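Local coordinates for protein glycerol-3-phosphate dehydrogenase [NAD(P)+] (Coxiella burnetii, PDB 3K96) that probably catalyses the NAD(P)H-dependent reduction of dihydroxyacetone phosphate to sn-glycerol 3-phosphate, the key precursor for phospholipid synthesis, at residues A45-S59 against P82-S96. Sequence-based numbering, arbitrary orientation.
Sequences ALVLARKGQKVRLWS and PFPETLKAYCDLKAS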
loop_
_atom_site.group_PDB
_atom_site.type_symbol
_atom_site.label_atom_id
_atom_site.label_comp_id
_atom_site.label_asym_id
_atom_site.label_seq_id
_atom_site.Cartn_x
_atom_site.Cartn_y
_atom_site.Cartn_z
ATOM N N ALA A 45 0.382 23.741 12.387
ATOM C CA ALA A 45 0.609 25.103 12.883
ATOM C C ALA A 45 1.990 25.588 12.486
ATOM O O ALA A 45 2.173 26.774 12.172
ATOM C CB ALA A 45 0.408 25.170 14.417
ATOM N N LEU A 46 2.970 24.671 12.479
ATOM C CA LEU A 46 4.328 25.014 12.080
ATOM C C LEU A 46 4.420 25.277 10.602
ATOM O O LEU A 46 5.105 26.196 10.178
ATOM C CB LEU A 46 5.330 23.905 12.441
ATOM C CG LEU A 46 5.680 23.745 13.905
ATOM C CD1 LEU A 46 6.500 22.484 14.131
ATOM C CD2 LEU A 46 6.420 25.013 14.369
ATOM N N VAL A 47 3.780 24.434 9.793
ATOM C CA VAL A 47 3.813 24.643 8.358
ATOM C C VAL A 47 3.358 26.068 8.024
ATOM O O VAL A 47 3.993 26.754 7.226
ATOM C CB VAL A 47 2.920 23.631 7.622
ATOM C CG1 VAL A 47 2.677 24.070 6.190
ATOM C CG2 VAL A 47 3.558 22.203 7.685
ATOM N N LEU A 48 2.253 26.500 8.625
ATOM C CA LEU A 48 1.727 27.838 8.360
ATOM C C LEU A 48 2.564 28.945 9.008
ATOM O O LEU A 48 2.903 29.924 8.357
ATOM C CB LEU A 48 0.267 27.944 8.839
ATOM C CG LEU A 48 -0.721 26.958 8.189
ATOM C CD1 LEU A 48 -2.091 27.028 8.829
ATOM C CD2 LEU A 48 -0.808 27.180 6.690
ATOM N N ALA A 49 2.893 28.793 10.285
ATOM C CA ALA A 49 3.636 29.835 11.006
ATOM C C ALA A 49 5.024 30.074 10.389
ATOM O O ALA A 49 5.503 31.222 10.324
ATOM C CB ALA A 49 3.710 29.526 12.537
ATOM N N ARG A 50 5.648 29.008 9.882
ATOM C CA ARG A 50 6.950 29.141 9.225
ATOM C C ARG A 50 6.912 30.000 7.978
ATOM O O ARG A 50 7.937 30.538 7.567
ATOM C CB ARG A 50 7.546 27.771 8.867
ATOM C CG ARG A 50 8.131 27.040 10.063
ATOM C CD ARG A 50 8.322 25.566 9.743
ATOM N NE ARG A 50 8.886 24.820 10.858
ATOM C CZ ARG A 50 9.000 23.493 10.880
ATOM N NH1 ARG A 50 8.561 22.771 9.849
ATOM N NH2 ARG A 50 9.541 22.885 11.927
ATOM N N LYS A 51 5.754 30.102 7.347
ATOM C CA LYS A 51 5.630 30.922 6.147
ATOM C C LYS A 51 5.327 32.379 6.548
ATOM O O LYS A 51 5.207 33.251 5.697
ATOM C CB LYS A 51 4.546 30.336 5.232
ATOM C CG LYS A 51 4.836 28.849 4.836
ATOM C CD LYS A 51 3.534 28.045 4.627
ATOM C CE LYS A 51 2.960 28.136 3.270
ATOM N NZ LYS A 51 3.684 27.259 2.353
ATOM N N GLY A 52 5.216 32.631 7.847
ATOM C CA GLY A 52 4.986 33.989 8.346
ATOM C C GLY A 52 3.533 34.285 8.675
ATOM O O GLY A 52 3.219 35.370 9.159
ATOM N N GLN A 53 2.642 33.327 8.418
ATOM C CA GLN A 53 1.234 33.502 8.752
ATOM C C GLN A 53 1.061 33.480 10.265
ATOM O O GLN A 53 1.760 32.751 10.975
ATOM C CB GLN A 53 0.396 32.384 8.122
ATOM C CG GLN A 53 0.468 32.341 6.602
ATOM C CD GLN A 53 -0.114 31.062 6.036
ATOM O OE1 GLN A 53 -1.061 30.497 6.595
ATOM N NE2 GLN A 53 0.463 30.582 4.922
ATOM N N LYS A 54 0.135 34.282 10.765
ATOM C CA LYS A 54 -0.156 34.303 12.185
ATOM C C LYS A 54 -1.010 33.100 12.510
ATOM O O LYS A 54 -2.029 32.872 11.856
ATOM C CB LYS A 54 -0.931 35.563 12.569
ATOM C CG LYS A 54 -0.207 36.856 12.223
ATOM C CD LYS A 54 -1.094 38.078 12.494
ATOM C CE LYS A 54 -0.497 39.361 11.893
ATOM N NZ LYS A 54 -0.477 39.312 10.386
ATOM N N VAL A 55 -0.618 32.352 13.533
ATOM C CA VAL A 55 -1.345 31.185 13.922
ATOM C C VAL A 55 -1.588 31.128 15.407
ATOM O O VAL A 55 -0.686 31.405 16.201
ATOM C CB VAL A 55 -0.569 29.887 13.540
ATOM C CG1 VAL A 55 -1.379 28.666 13.945
ATOM C CG2 VAL A 55 -0.253 29.868 12.054
ATOM N N ARG A 56 -2.802 30.739 15.781
ATOM C CA ARG A 56 -3.170 30.565 17.175
ATOM C C ARG A 56 -3.488 29.083 17.393
ATOM O O ARG A 56 -4.396 28.528 16.764
ATOM C CB ARG A 56 -4.385 31.405 17.541
ATOM C CG ARG A 56 -4.176 32.889 17.394
ATOM C CD ARG A 56 -5.454 33.622 17.739
ATOM N NE ARG A 56 -5.350 35.056 17.503
ATOM C CZ ARG A 56 -6.317 35.933 17.749
ATOM N NH1 ARG A 56 -7.489 35.531 18.234
ATOM N NH2 ARG A 56 -6.106 37.223 17.506
ATOM N N LEU A 57 -2.754 28.471 18.308
ATOM C CA LEU A 57 -2.911 27.071 18.618
ATOM C C LEU A 57 -3.543 26.902 19.983
ATOM O O LEU A 57 -2.985 27.340 20.978
ATOM C CB LEU A 57 -1.529 26.407 18.608
ATOM C CG LEU A 57 -1.478 24.902 18.846
ATOM C CD1 LEU A 57 -2.241 24.175 17.744
ATOM C CD2 LEU A 57 -0.017 24.442 18.914
ATOM N N TRP A 58 -4.684 26.240 20.034
ATOM C CA TRP A 58 -5.414 26.011 21.280
ATOM C C TRP A 58 -5.400 24.546 21.689
ATOM O O TRP A 58 -5.473 23.641 20.851
ATOM C CB TRP A 58 -6.863 26.450 21.103
ATOM C CG TRP A 58 -7.799 26.167 22.265
ATOM C CD1 TRP A 58 -7.975 26.940 23.387
ATOM C CD2 TRP A 58 -8.732 25.081 22.381
ATOM N NE1 TRP A 58 -8.933 26.383 24.203
ATOM C CE2 TRP A 58 -9.417 25.245 23.609
ATOM C CE3 TRP A 58 -9.051 23.975 21.568
ATOM C CZ2 TRP A 58 -10.396 24.350 24.046
ATOM C CZ3 TRP A 58 -10.031 23.091 21.995
ATOM C CH2 TRP A 58 -10.693 23.284 23.232
ATOM N N SER A 59 -5.306 24.335 22.992
ATOM C CA SER A 59 -5.347 23.021 23.567
ATOM C C SER A 59 -6.318 23.046 24.719
ATOM O O SER A 59 -6.343 24.018 25.485
ATOM C CB SER A 59 -3.969 22.634 24.103
ATOM O OG SER A 59 -4.027 21.374 24.751
ATOM N N PRO A 82 10.856 24.104 17.856
ATOM C CA PRO A 82 10.458 25.395 18.442
ATOM C C PRO A 82 9.507 26.188 17.563
ATOM O O PRO A 82 9.585 26.134 16.327
ATOM C CB PRO A 82 11.777 26.171 18.570
ATOM C CG PRO A 82 12.872 25.151 18.423
ATOM C CD PRO A 82 12.304 24.056 17.566
ATOM N N PHE A 83 8.616 26.919 18.213
ATOM C CA PHE A 83 7.662 27.733 17.513
ATOM C C PHE A 83 8.295 28.985 16.901
ATOM O O PHE A 83 9.138 29.597 17.504
ATOM C CB PHE A 83 6.559 28.242 18.453
ATOM C CG PHE A 83 5.713 27.171 19.084
ATOM C CD1 PHE A 83 5.697 25.880 18.603
ATOM C CD2 PHE A 83 4.806 27.517 20.069
ATOM C CE1 PHE A 83 4.877 24.924 19.172
ATOM C CE2 PHE A 83 3.964 26.581 20.626
ATOM C CZ PHE A 83 3.998 25.275 20.177
ATOM N N PRO A 84 7.877 29.357 15.687
ATOM C CA PRO A 84 8.299 30.639 15.145
ATOM C C PRO A 84 7.543 31.734 15.921
ATOM O O PRO A 84 6.586 31.435 16.637
ATOM C CB PRO A 84 7.822 30.598 13.692
ATOM C CG PRO A 84 7.563 29.174 13.403
ATOM C CD PRO A 84 7.227 28.508 14.682
ATOM N N GLU A 85 7.967 32.983 15.793
ATOM C CA GLU A 85 7.329 34.070 16.535
ATOM C C GLU A 85 5.822 34.216 16.228
ATOM O O GLU A 85 5.054 34.595 17.092
ATOM C CB GLU A 85 8.086 35.393 16.260
ATOM C CG GLU A 85 7.575 36.623 17.039
ATOM C CD GLU A 85 7.671 36.451 18.560
ATOM O OE1 GLU A 85 6.980 37.204 19.303
ATOM O OE2 GLU A 85 8.425 35.548 19.015
ATOM N N THR A 86 5.399 33.864 15.014
ATOM C CA THR A 86 3.990 34.014 14.603
ATOM C C THR A 86 3.040 32.930 15.117
ATOM O O THR A 86 1.824 33.004 14.871
ATOM C CB THR A 86 3.866 34.141 13.084
ATOM O OG1 THR A 86 4.547 33.048 12.453
ATOM C CG2 THR A 86 4.486 35.472 12.604
ATOM N N LEU A 87 3.582 31.949 15.841
ATOM C CA LEU A 87 2.785 30.869 16.401
ATOM C C LEU A 87 2.651 31.049 17.905
ATOM O O LEU A 87 3.653 31.048 18.625
ATOM C CB LEU A 87 3.428 29.521 16.080
ATOM C CG LEU A 87 2.860 28.253 16.719
ATOM C CD1 LEU A 87 1.363 28.141 16.613
ATOM C CD2 LEU A 87 3.545 27.043 16.071
ATOM N N LYS A 88 1.409 31.183 18.365
ATOM C CA LYS A 88 1.105 31.398 19.782
ATOM C C LYS A 88 0.056 30.434 20.294
ATOM O O LYS A 88 -0.957 30.210 19.643
ATOM C CB LYS A 88 0.573 32.831 19.997
ATOM C CG LYS A 88 1.531 33.953 19.579
ATOM C CD LYS A 88 2.818 33.905 20.384
ATOM C CE LYS A 88 3.747 35.050 20.024
ATOM N NZ LYS A 88 5.074 34.871 20.696
ATOM N N ALA A 89 0.296 29.885 21.479
ATOM C CA ALA A 89 -0.643 28.983 22.130
ATOM C C ALA A 89 -1.637 29.784 22.990
ATOM O O ALA A 89 -1.268 30.764 23.619
ATOM C CB ALA A 89 0.111 27.958 23.005
ATOM N N TYR A 90 -2.894 29.358 22.991
ATOM C CA TYR A 90 -3.959 29.977 23.769
ATOM C C TYR A 90 -4.631 28.865 24.544
ATOM O O TYR A 90 -4.744 27.745 24.032
ATOM C CB TYR A 90 -5.007 30.584 22.833
ATOM C CG TYR A 90 -4.615 31.879 22.191
ATOM C CD1 TYR A 90 -3.555 31.952 21.313
ATOM C CD2 TYR A 90 -5.334 33.040 22.449
ATOM C CE1 TYR A 90 -3.193 33.142 20.736
ATOM C CE2 TYR A 90 -4.990 34.232 21.866
ATOM C CZ TYR A 90 -3.920 34.278 21.016
ATOM O OH TYR A 90 -3.589 35.466 20.435
ATOM N N CYS A 91 -5.072 29.133 25.771
ATOM C CA CYS A 91 -5.810 28.096 26.501
ATOM C C CYS A 91 -7.294 28.426 26.535
ATOM O O CYS A 91 -8.097 27.584 26.901
ATOM C CB CYS A 91 -5.299 27.879 27.916
ATOM S SG CYS A 91 -5.724 29.183 29.040
ATOM N N ASP A 92 -7.662 29.642 26.142
ATOM C CA ASP A 92 -9.070 30.041 26.137
ATOM C C ASP A 92 -9.652 29.954 24.727
ATOM O O ASP A 92 -9.187 30.623 23.805
ATOM C CB ASP A 92 -9.238 31.469 26.684
ATOM C CG ASP A 92 -10.712 31.921 26.715
ATOM O OD1 ASP A 92 -11.572 31.162 27.220
ATOM O OD2 ASP A 92 -11.005 33.039 26.242
ATOM N N LEU A 93 -10.698 29.156 24.573
ATOM C CA LEU A 93 -11.299 28.956 23.268
ATOM C C LEU A 93 -11.837 30.247 22.718
ATOM O O LEU A 93 -11.541 30.617 21.586
ATOM C CB LEU A 93 -12.426 27.924 23.354
ATOM C CG LEU A 93 -12.999 27.508 22.010
ATOM C CD1 LEU A 93 -11.888 26.875 21.166
ATOM C CD2 LEU A 93 -14.148 26.545 22.215
ATOM N N LYS A 94 -12.628 30.943 23.527
ATOM C CA LYS A 94 -13.212 32.212 23.108
ATOM C C LYS A 94 -12.128 33.179 22.646
ATOM O O LYS A 94 -12.232 33.769 21.571
ATOM C CB LYS A 94 -14.030 32.831 24.251
ATOM C CG LYS A 94 -14.767 34.149 23.886
ATOM C CD LYS A 94 -15.583 34.652 25.076
ATOM C CE LYS A 94 -16.181 36.034 24.834
ATOM N NZ LYS A 94 -17.168 36.041 23.720
ATOM N N ALA A 95 -11.087 33.337 23.460
ATOM C CA ALA A 95 -9.986 34.247 23.141
ATOM C C ALA A 95 -9.278 33.828 21.862
ATOM O O ALA A 95 -8.867 34.660 21.070
ATOM C CB ALA A 95 -9.000 34.279 24.280
ATOM N N SER A 96 -9.136 32.529 21.649
ATOM C CA SER A 96 -8.426 32.063 20.458
ATOM C C SER A 96 -9.214 32.382 19.181
ATOM O O SER A 96 -8.622 32.627 18.122
ATOM C CB SER A 96 -8.110 30.562 20.562
ATOM O OG SER A 96 -9.283 29.776 20.487
HETATM O O HOH W 1 10.447 24.055 14.347
#
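Arg56 lies across the ring of Tyr90 on its way to the C-terminal end of helix 93-97. Its CB starts near Tyr90 CE1 and CG presses closer, 3.5 Å from the same atom. Arg56 CD stands over the Tyr90 ring face, a CH-pi contact 4.1 Å from its centroid. NE passes Tyr90 OH without a hydrogen bond, and the guanidinium plane is turned just 18° from that of the ring. Arg56 NH1 donates to Ser96 O (3.1 Å) from above the carbonyl plane, and has its stronger partner in Glu98 O, beyond the segment. The extended chain from CG to NE carries the charge this far. With CG anti to the backbone N (chi1 175°), the indole of Trp58 is directed toward the start of helix 93-97, where Leu93 CD1 lies over the six-membered ring, 3.8 Å from its centroid. Trp58 NE1 gives a weak bond to Cys91 O. On the sheet's other face, Leu87 packs between helix 39-49 and strand 55-58: CD1 meets Ala45 CB and Val55 CG1, and Leu87 CB lies 3.6 Å from Ala49 CB. Between these faces, strands 55-58 and 87-90 run parallel, joined by four backbone bonds from Val55 N–Thr86 O to Tyr90 N–Leu57 O. With helix 62-71 as the connection, they form a beta-alpha-beta crossover at one edge of the Rossmann-type nucleotide-binding domain, strand 87-90 being outermost in this chain.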